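Local coordinates for protein SmhA (Serratia marcescens, PDB 7A27) that serves as one component of the tripartite alpha-pore-forming toxin Smh, here in its soluble form, and can bind calcium, at residues Q24-Q29 and K353-G358; S32-S37 and S234-I239; Q181-A186 and Q248-L253; G193-G198 and A357-L362. All coordinates share one frame; numbering follows the deposited sequence.

Interaction 1 of 4, residues Q24-Q29 and K353-G358; sequences QALLNQ and KANYAG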
# COMPACT_ATOMS: atom_id res chain seq x y z
N GLN A 24 -1.83 2.62 1.01
CA GLN A 24 -0.47 2.63 0.44
C GLN A 24 -0.16 1.26 -0.16
O GLN A 24 0.35 1.23 -1.27
CB GLN A 24 0.55 3.05 1.50
CG GLN A 24 0.27 4.41 2.15
CD GLN A 24 0.33 5.61 1.23
OE1 GLN A 24 0.72 5.54 0.06
NE2 GLN A 24 -0.05 6.76 1.77
N ALA A 25 -0.46 0.17 0.53
CA ALA A 25 -0.20 -1.21 0.06
C ALA A 25 -0.90 -1.45 -1.27
O ALA A 25 -0.26 -2.02 -2.15
CB ALA A 25 -0.61 -2.25 1.07
N LEU A 26 -2.17 -1.06 -1.42
CA LEU A 26 -2.93 -1.24 -2.69
C LEU A 26 -2.24 -0.46 -3.80
O LEU A 26 -2.08 -1.01 -4.88
CB LEU A 26 -4.38 -0.76 -2.53
CG LEU A 26 -5.29 -1.64 -1.70
CD1 LEU A 26 -6.59 -0.92 -1.40
CD2 LEU A 26 -5.57 -2.95 -2.38
N LEU A 27 -1.90 0.79 -3.54
CA LEU A 27 -1.21 1.65 -4.53
C LEU A 27 0.14 0.99 -4.87
O LEU A 27 0.46 0.89 -6.05
CB LEU A 27 -1.05 3.07 -3.98
CG LEU A 27 -0.40 4.06 -4.94
CD1 LEU A 27 -1.14 4.10 -6.25
CD2 LEU A 27 -0.38 5.45 -4.37
N ASN A 28 0.87 0.49 -3.88
CA ASN A 28 2.22 -0.11 -4.10
C ASN A 28 2.06 -1.40 -4.91
O ASN A 28 3.01 -1.79 -5.60
CB ASN A 28 2.95 -0.36 -2.78
CG ASN A 28 4.46 -0.34 -2.93
OD1 ASN A 28 4.99 0.22 -3.89
ND2 ASN A 28 5.16 -0.94 -1.98
N GLN A 29 0.89 -2.03 -4.84
CA GLN A 29 0.55 -3.24 -5.62
C GLN A 29 0.54 -2.83 -7.10
O GLN A 29 1.13 -3.56 -7.92
CB GLN A 29 -0.79 -3.79 -5.09
CG GLN A 29 -1.17 -5.18 -5.55
CD GLN A 29 -2.45 -5.68 -4.90
OE1 GLN A 29 -3.21 -4.93 -4.30
NE2 GLN A 29 -2.71 -6.97 -5.01
N LYS A 353 -9.73 -7.09 1.62
CA LYS A 353 -9.27 -8.40 1.09
C LYS A 353 -9.75 -8.57 -0.35
O LYS A 353 -8.97 -9.12 -1.16
CB LYS A 353 -9.75 -9.57 1.96
CG LYS A 353 -9.07 -9.67 3.31
CD LYS A 353 -9.66 -10.71 4.23
CE LYS A 353 -9.47 -12.11 3.70
NZ LYS A 353 -9.96 -13.10 4.70
N ALA A 354 -10.98 -8.16 -0.65
CA ALA A 354 -11.57 -8.20 -2.01
C ALA A 354 -10.75 -7.28 -2.92
O ALA A 354 -10.49 -7.67 -4.07
CB ALA A 354 -13.03 -7.80 -1.99
N ASN A 355 -10.34 -6.12 -2.41
CA ASN A 355 -9.52 -5.13 -3.16
C ASN A 355 -8.13 -5.71 -3.43
O ASN A 355 -7.68 -5.61 -4.58
CB ASN A 355 -9.46 -3.78 -2.44
CG ASN A 355 -10.63 -2.86 -2.75
OD1 ASN A 355 -11.21 -2.93 -3.83
ND2 ASN A 355 -10.92 -1.96 -1.83
N TYR A 356 -7.46 -6.30 -2.44
CA TYR A 356 -6.11 -6.90 -2.63
C TYR A 356 -6.21 -8.01 -3.67
O TYR A 356 -5.21 -8.23 -4.37
CB TYR A 356 -5.53 -7.46 -1.33
CG TYR A 356 -4.96 -6.45 -0.37
CD1 TYR A 356 -3.81 -5.74 -0.69
CD2 TYR A 356 -5.51 -6.25 0.88
CE1 TYR A 356 -3.25 -4.82 0.20
CE2 TYR A 356 -4.98 -5.33 1.76
CZ TYR A 356 -3.84 -4.62 1.43
OH TYR A 356 -3.34 -3.74 2.35
N ALA A 357 -7.34 -8.71 -3.76
CA ALA A 357 -7.56 -9.79 -4.75
C ALA A 357 -7.73 -9.17 -6.14
O ALA A 357 -6.99 -9.58 -7.05
CB ALA A 357 -8.74 -10.65 -4.38
N GLY A 358 -8.64 -8.20 -6.27
CA GLY A 358 -9.03 -7.56 -7.55
C GLY A 358 -7.92 -6.71 -8.13
O GLY A 358 -7.70 -6.77 -9.37
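In the elongated helical bundle of this toxin, helices 14-37 and 325-358 run side by side in the same direction, their local axes 10° apart and 10.3 Å from each other. The spacing is filled chiefly by Y356, directed into the interface from the last turn of helix 325-358. From its CB the side chain sets CG anti to the carbonyl carbon (chi1 -78°), which swings the ring across the gap toward helix 14-37. On one ring face lies a methyl of L26: CD2 sits 4.1 Å from the Y356 ring centroid and 26° off the normal, a CH-pi contact displaced toward CD1, which is 3.7 Å from L26 CD2. The same methyl also reaches N355 CB at 4.0 Å. Further out, Y356 CE1 meets A25 CB at 3.8 Å, with this methyl at the ring edge and in its plane. The phenol tip then passes A25 CB, 3.4 Å from Y356 OH; the hydroxyl is hydrogen-bonded to Y80 of helix 48-96, and the Y80 and Y356 rings meet edge-to-face. Q29 divides its amide. OE1 has a weak hydrogen bond with N359 ND2, of a calcium site not occupied in this chain, while NE2 turns to the backbone: Q29 NE2 donates to Y356 O at 2.9 Å along a nearly straight N-H line, landing in the carbonyl plane on a lone pair.

Interaction 2 of 4, residues S32-S37 and S234-I239; sequences SNLLLS and SGIQAI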
# COMPACT_ATOMS: atom_id res chain seq x y z
N SER A 32 4.01 -1.92 -8.36
CA SER A 32 4.73 -3.19 -8.64
C SER A 32 4.32 -3.68 -10.03
O SER A 32 5.22 -4.06 -10.79
CB SER A 32 4.46 -4.24 -7.61
OG SER A 32 4.85 -3.78 -6.34
N ASN A 33 3.02 -3.66 -10.33
CA ASN A 33 2.50 -4.12 -11.64
C ASN A 33 3.08 -3.24 -12.75
O ASN A 33 3.33 -3.77 -13.85
CB ASN A 33 0.98 -4.13 -11.69
CG ASN A 33 0.38 -5.33 -10.98
OD1 ASN A 33 0.86 -6.46 -11.12
ND2 ASN A 33 -0.71 -5.08 -10.26
N LEU A 34 3.27 -1.95 -12.48
CA LEU A 34 3.80 -1.00 -13.49
C LEU A 34 5.26 -1.38 -13.79
O LEU A 34 5.60 -1.43 -14.96
CB LEU A 34 3.68 0.43 -12.96
CG LEU A 34 4.13 1.52 -13.93
CD1 LEU A 34 3.20 1.63 -15.13
CD2 LEU A 34 4.20 2.85 -13.22
N LEU A 35 6.07 -1.65 -12.77
CA LEU A 35 7.50 -2.04 -12.93
C LEU A 35 7.65 -3.35 -13.70
O LEU A 35 8.67 -3.48 -14.45
CB LEU A 35 8.12 -2.19 -11.54
CG LEU A 35 8.54 -0.90 -10.87
CD1 LEU A 35 8.91 -1.18 -9.43
CD2 LEU A 35 9.71 -0.26 -11.61
N LEU A 36 6.69 -4.27 -13.54
CA LEU A 36 6.70 -5.62 -14.16
C LEU A 36 6.10 -5.58 -15.57
O LEU A 36 6.38 -6.54 -16.31
CB LEU A 36 5.92 -6.60 -13.27
CG LEU A 36 6.57 -6.90 -11.93
CD1 LEU A 36 5.60 -7.54 -10.95
CD2 LEU A 36 7.80 -7.77 -12.11
N SER A 37 5.30 -4.56 -15.91
CA SER A 37 4.65 -4.41 -17.24
C SER A 37 5.58 -3.64 -18.17
O SER A 37 5.57 -3.91 -19.38
CB SER A 37 3.31 -3.72 -17.12
OG SER A 37 2.44 -4.47 -16.29
N SER A 234 5.60 3.00 -20.02
CA SER A 234 4.27 2.65 -19.46
C SER A 234 3.99 3.60 -18.30
O SER A 234 4.95 3.94 -17.56
CB SER A 234 4.21 1.19 -19.05
OG SER A 234 4.54 0.32 -20.14
N GLY A 235 2.75 4.04 -18.17
CA GLY A 235 2.33 4.93 -17.08
C GLY A 235 0.96 4.52 -16.56
O GLY A 235 0.17 3.97 -17.37
N ILE A 236 0.71 4.76 -15.27
CA ILE A 236 -0.61 4.50 -14.61
C ILE A 236 -1.64 5.39 -15.31
O ILE A 236 -1.25 6.48 -15.78
CB ILE A 236 -0.60 4.80 -13.10
CG1 ILE A 236 0.47 4.00 -12.34
CG2 ILE A 236 -1.98 4.58 -12.51
CD1 ILE A 236 0.29 2.52 -12.39
N GLN A 237 -2.90 4.94 -15.37
CA GLN A 237 -4.02 5.72 -15.94
C GLN A 237 -5.26 5.45 -15.08
O GLN A 237 -5.32 4.42 -14.41
CB GLN A 237 -4.28 5.31 -17.37
CG GLN A 237 -4.55 6.50 -18.28
CD GLN A 237 -3.30 7.20 -18.76
OE1 GLN A 237 -2.29 6.59 -19.12
NE2 GLN A 237 -3.47 8.50 -18.96
N ALA A 238 -6.21 6.38 -15.07
CA ALA A 238 -7.49 6.17 -14.37
C ALA A 238 -8.30 5.23 -15.25
O ALA A 238 -8.05 5.23 -16.48
CB ALA A 238 -8.19 7.49 -14.15
N ILE A 239 -9.22 4.45 -14.67
CA ILE A 239 -10.08 3.53 -15.45
C ILE A 239 -11.07 4.30 -16.34
O ILE A 239 -11.20 3.88 -17.50
CB ILE A 239 -10.74 2.49 -14.53
CG1 ILE A 239 -9.66 1.56 -13.99
CG2 ILE A 239 -11.84 1.70 -15.22
CD1 ILE A 239 -8.95 0.72 -15.02
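Here the two-stranded antiparallel sheet 198-206/230-237, consistent with a beta-tongue of ClyA-like toxins, packs through strand 230-237 on the end of helix 14-37, the strand running 149° to the helix at 8.6 Å between axes. S234 comes first. Its CB is 4.1 Å from L34 CD1, and its carbonyl oxygen lies 3.8 Å from the same methyl, while the backbone polar groups of S234 are occupied by Q38 and Q283 side chains. At G235 the backbone itself meets the leucine, with G235 N 3.9 Å from L34 CD1; G235 is also hydrogen-bonded through its backbone to S200 of the neighbouring strand. I236 then takes the second branch. Its CG1, anti to the carbonyl carbon, lies 4.0 Å from L34 CD2, and its CD1 reaches both L34 CD2 and L34 CB, the two side chains crossing obliquely. With CG anti to the backbone N (chi1 -177°), L34 spreads its two methyls along the strand, one at S234-G235 and the other at I236. Q237 follows, bonded through its backbone to G198. On the helix side, S37 OG, also met by Q199 NE2, donates to N33 O at 2.7 Å, from above the carbonyl plane.

Interaction 3 of 4, residues Q181-A186 and Q248-L253; sequences QSIADA and QAVNEL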
# COMPACT_ATOMS: atom_id res chain seq x y z
N GLN A 181 -1.69 9.95 -7.21
CA GLN A 181 -2.05 9.90 -5.77
C GLN A 181 -3.47 10.44 -5.60
O GLN A 181 -4.26 9.80 -4.88
CB GLN A 181 -1.02 10.64 -4.93
CG GLN A 181 -1.25 10.53 -3.43
CD GLN A 181 -1.09 9.12 -2.90
OE1 GLN A 181 -0.06 8.47 -3.06
NE2 GLN A 181 -2.14 8.69 -2.22
N SER A 182 -3.81 11.55 -6.27
CA SER A 182 -5.15 12.20 -6.15
C SER A 182 -6.25 11.27 -6.66
O SER A 182 -7.35 11.24 -6.04
CB SER A 182 -5.20 13.56 -6.86
OG SER A 182 -4.51 14.56 -6.12
N ILE A 183 -5.96 10.55 -7.75
CA ILE A 183 -6.89 9.61 -8.46
C ILE A 183 -7.11 8.38 -7.58
O ILE A 183 -8.29 7.95 -7.43
CB ILE A 183 -6.32 9.24 -9.84
CG1 ILE A 183 -6.35 10.44 -10.79
CG2 ILE A 183 -7.06 8.04 -10.42
CD1 ILE A 183 -5.56 10.25 -12.05
N ALA A 184 -6.02 7.82 -7.06
CA ALA A 184 -6.07 6.62 -6.21
C ALA A 184 -6.91 6.91 -4.96
O ALA A 184 -7.70 6.02 -4.58
CB ALA A 184 -4.67 6.18 -5.87
N ASP A 185 -6.77 8.11 -4.37
CA ASP A 185 -7.52 8.53 -3.15
C ASP A 185 -9.03 8.47 -3.43
O ASP A 185 -9.79 7.95 -2.57
CB ASP A 185 -7.18 9.95 -2.68
CG ASP A 185 -5.78 10.23 -2.15
OD1 ASP A 185 -5.05 9.25 -1.89
OD2 ASP A 185 -5.46 11.45 -2.01
N ALA A 186 -9.44 9.02 -4.58
CA ALA A 186 -10.84 9.11 -5.04
C ALA A 186 -11.39 7.71 -5.30
O ALA A 186 -12.55 7.46 -4.91
CB ALA A 186 -10.91 9.96 -6.27
N GLN A 248 -10.41 16.71 -12.09
CA GLN A 248 -9.32 17.71 -12.29
C GLN A 248 -7.99 16.96 -12.37
O GLN A 248 -7.22 17.23 -13.30
CB GLN A 248 -9.36 18.80 -11.21
CG GLN A 248 -8.23 19.82 -11.30
CD GLN A 248 -8.12 20.52 -12.63
OE1 GLN A 248 -9.11 20.95 -13.21
NE2 GLN A 248 -6.89 20.69 -13.10
N ALA A 249 -7.73 16.02 -11.47
CA ALA A 249 -6.49 15.22 -11.47
C ALA A 249 -6.38 14.44 -12.80
O ALA A 249 -5.29 14.46 -13.39
CB ALA A 249 -6.43 14.31 -10.27
N VAL A 250 -7.47 13.83 -13.27
CA VAL A 250 -7.50 13.04 -14.54
C VAL A 250 -7.13 13.94 -15.72
O VAL A 250 -6.40 13.45 -16.62
CB VAL A 250 -8.86 12.35 -14.76
CG1 VAL A 250 -9.00 11.76 -16.15
CG2 VAL A 250 -9.10 11.28 -13.72
N ASN A 251 -7.63 15.18 -15.72
CA ASN A 251 -7.37 16.19 -16.78
C ASN A 251 -5.90 16.61 -16.72
O ASN A 251 -5.29 16.67 -17.78
CB ASN A 251 -8.34 17.37 -16.69
CG ASN A 251 -9.79 17.00 -16.99
OD1 ASN A 251 -10.09 15.91 -17.48
ND2 ASN A 251 -10.70 17.91 -16.71
N GLU A 252 -5.36 16.88 -15.52
CA GLU A 252 -3.93 17.24 -15.32
C GLU A 252 -3.05 16.08 -15.80
O GLU A 252 -2.04 16.33 -16.50
CB GLU A 252 -3.59 17.57 -13.86
CG GLU A 252 -3.90 19.01 -13.45
CD GLU A 252 -3.77 19.37 -11.96
OE1 GLU A 252 -4.51 20.27 -11.56
OE2 GLU A 252 -2.93 18.80 -11.22
N LEU A 253 -3.42 14.85 -15.45
CA LEU A 253 -2.65 13.65 -15.83
C LEU A 253 -2.56 13.55 -17.36
O LEU A 253 -1.46 13.29 -17.86
CB LEU A 253 -3.29 12.40 -15.22
CG LEU A 253 -2.51 11.10 -15.38
CD1 LEU A 253 -1.09 11.24 -14.87
CD2 LEU A 253 -3.20 9.96 -14.66
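I183 projects from helix 160-188 straight at helix 247-268, meeting A249 and V250 with CG1, and V250 and L253 with its CD1 tip. Its chain is stretched out, with CG1 anti to the carbonyl carbon and chi2 at 168°, so that CD1 extends away from the backbone toward helix 247-268. Part-way along, I183 CG1 rests 3.9 Å from A249 CB. At the tip, I183 CD1 lies 4.0 Å from V250 CG2 and 3.5 Å from L253 CD2. Both V250 and L253 cross the isoleucine at about a right angle, so neither lies alongside it. L253 reaches in with its CG anti to the backbone N. One residue earlier, S182 contributes its CB, 3.7 Å from A249 CB; this is the closest backbone register, where a small residue stands on each side. Polar pairs lie off the apolar seam, each within its own helix. Q181 NE2 donates to D185 OD1 at 3.0 Å, and Q248 NE2 to E252 OE1 at 2.9 Å, the latter using the anti lone pair. The other carboxylate oxygen, E252 OE2, is hydrogen-bonded to N179 of helix 160-188, which ties the two helices together. The apolar seam, with helix directions 147° apart and axes 9.2 Å from each other, is antiparallel helix packing between the helices that precede and follow the two strands in the sequence.

Interaction 4 of 4, residues G193-G198 and A357-L362; sequences GVVQLG and AGNNIL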
# COMPACT_ATOMS: atom_id res chain seq x y z
N GLY A 193 -14.16 1.98 -0.95
CA GLY A 193 -14.12 1.93 -2.42
C GLY A 193 -13.74 0.56 -2.93
O GLY A 193 -13.26 -0.25 -2.12
N VAL A 194 -13.97 0.32 -4.22
CA VAL A 194 -13.57 -0.90 -4.98
C VAL A 194 -12.53 -0.45 -6.01
O VAL A 194 -12.91 -0.02 -7.08
CB VAL A 194 -14.78 -1.59 -5.62
CG1 VAL A 194 -14.38 -2.84 -6.40
CG2 VAL A 194 -15.82 -1.91 -4.56
N VAL A 195 -11.26 -0.52 -5.62
CA VAL A 195 -10.12 0.11 -6.35
C VAL A 195 -9.80 -0.62 -7.65
O VAL A 195 -9.83 -1.85 -7.70
CB VAL A 195 -8.85 0.21 -5.48
CG1 VAL A 195 -9.15 0.93 -4.18
CG2 VAL A 195 -8.19 -1.13 -5.23
N GLN A 196 -9.38 0.17 -8.62
CA GLN A 196 -8.88 -0.24 -9.95
C GLN A 196 -8.06 0.95 -10.50
O GLN A 196 -8.55 2.09 -10.47
CB GLN A 196 -10.09 -0.61 -10.82
CG GLN A 196 -9.75 -1.31 -12.14
CD GLN A 196 -9.62 -2.82 -12.06
OE1 GLN A 196 -8.84 -3.39 -11.29
NE2 GLN A 196 -10.37 -3.47 -12.94
N LEU A 197 -6.85 0.68 -10.96
CA LEU A 197 -6.00 1.62 -11.75
C LEU A 197 -5.59 0.90 -13.03
O LEU A 197 -5.44 -0.32 -12.98
CB LEU A 197 -4.78 2.02 -10.91
CG LEU A 197 -5.03 3.04 -9.80
CD1 LEU A 197 -3.72 3.46 -9.15
CD2 LEU A 197 -5.79 4.25 -10.33
N GLY A 198 -5.44 1.60 -14.14
CA GLY A 198 -5.06 1.00 -15.43
C GLY A 198 -3.64 1.38 -15.80
O GLY A 198 -2.92 1.88 -14.93
N ALA A 357 -7.34 -8.71 -3.76
CA ALA A 357 -7.56 -9.79 -4.75
C ALA A 357 -7.73 -9.17 -6.14
O ALA A 357 -6.99 -9.58 -7.05
CB ALA A 357 -8.74 -10.65 -4.38
N GLY A 358 -8.64 -8.20 -6.27
CA GLY A 358 -9.03 -7.56 -7.55
C GLY A 358 -7.92 -6.71 -8.13
O GLY A 358 -7.70 -6.77 -9.37
N ASN A 359 -7.21 -5.98 -7.27
CA ASN A 359 -6.13 -5.04 -7.65
C ASN A 359 -4.82 -5.78 -7.96
O ASN A 359 -3.79 -5.08 -8.08
CB ASN A 359 -5.90 -3.99 -6.56
CG ASN A 359 -5.07 -2.81 -7.02
OD1 ASN A 359 -5.21 -2.35 -8.16
ND2 ASN A 359 -4.21 -2.31 -6.15
N ASN A 360 -4.85 -7.11 -8.12
CA ASN A 360 -3.64 -7.92 -8.43
C ASN A 360 -3.26 -7.72 -9.90
O ASN A 360 -2.11 -8.01 -10.24
CB ASN A 360 -3.79 -9.41 -8.15
CG ASN A 360 -2.45 -10.13 -8.28
OD1 ASN A 360 -1.45 -9.73 -7.68
ND2 ASN A 360 -2.41 -11.18 -9.08
N ILE A 361 -4.20 -7.27 -10.73
CA ILE A 361 -3.99 -7.05 -12.19
C ILE A 361 -4.15 -5.55 -12.48
O ILE A 361 -5.04 -4.92 -11.89
CB ILE A 361 -4.93 -7.95 -13.03
CG1 ILE A 361 -4.64 -7.80 -14.53
CG2 ILE A 361 -6.39 -7.69 -12.70
CD1 ILE A 361 -3.20 -8.10 -14.97
N LEU A 362 -3.29 -5.00 -13.35
CA LEU A 362 -3.27 -3.57 -13.78
C LEU A 362 -3.67 -3.54 -15.25
O LEU A 362 -2.81 -3.53 -16.14
CB LEU A 362 -1.86 -3.01 -13.58
CG LEU A 362 -1.69 -1.50 -13.76
CD1 LEU A 362 -2.45 -0.75 -12.68
CD2 LEU A 362 -0.21 -1.12 -13.74
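Residues 193-198 run extended without regular structure, leading from helix 160-188 to strand 198-206, while 357-362 finishes helix 325-358, leaves helical angles at N359 and folds through a type I beta turn from G358 to I361. The two segments come near at two places, Q196 CA to N359 CA at 6.0 Å and G198 CA to L362 CA at 5.2 Å. At the first, V195 packs on the asparagine: V195 CG2, held in the crowded position between backbone N and carbonyl carbon, lies 3.9 Å from N359 CB and also touches the amide carbon, N359 CG. N359 ND2 has weak hydrogen bonds to S30 OG and Q29 OE1. N359 belongs to a calcium-binding site of this protein, though no calcium is bound to this chain. The extended residues are fixed to helix 325-358 through N355, whose OD1 accepts from V195 N and whose ND2 donates to G193 O. The arrangement sets a helix C-terminus and its following type I turn beside the extended connection that leads into strand 198-206 of the two-stranded antiparallel sheet. At the second place L362, CG anti to its backbone N, packs CD1 against the backbone carbonyls of L197 and G198, with L197 CB at 4.0 Å from L362 CD1. Q196 bends at chi2, and its OE1 makes a loose approach to G358 O and I361 O, without a bond.

Interactions 1 and 4 share A357 and G358, and their centres are 7 Å apart: the end of helix 325-358 meets helix 14-37 through the first, while the turn after it meets residues 193-198. N359 links them to the calcium site: Q29 of interaction 1 is about 3 Å from it, side chain to side chain, against about 8 Å for I236 of interaction 2 and 11 Å for I183 of interaction 3. The centres of interactions 1 and 2, successive along one helix, lie 14 Å apart. Interactions 2 and 4 join through Q237 O to G198 N at 2.8 Å. Interaction 3 joins the group through apolar touches, A238 CB to V250 CG2 at 3.9 Å and I183 CG2 to L197 CD2 at 4.0 Å.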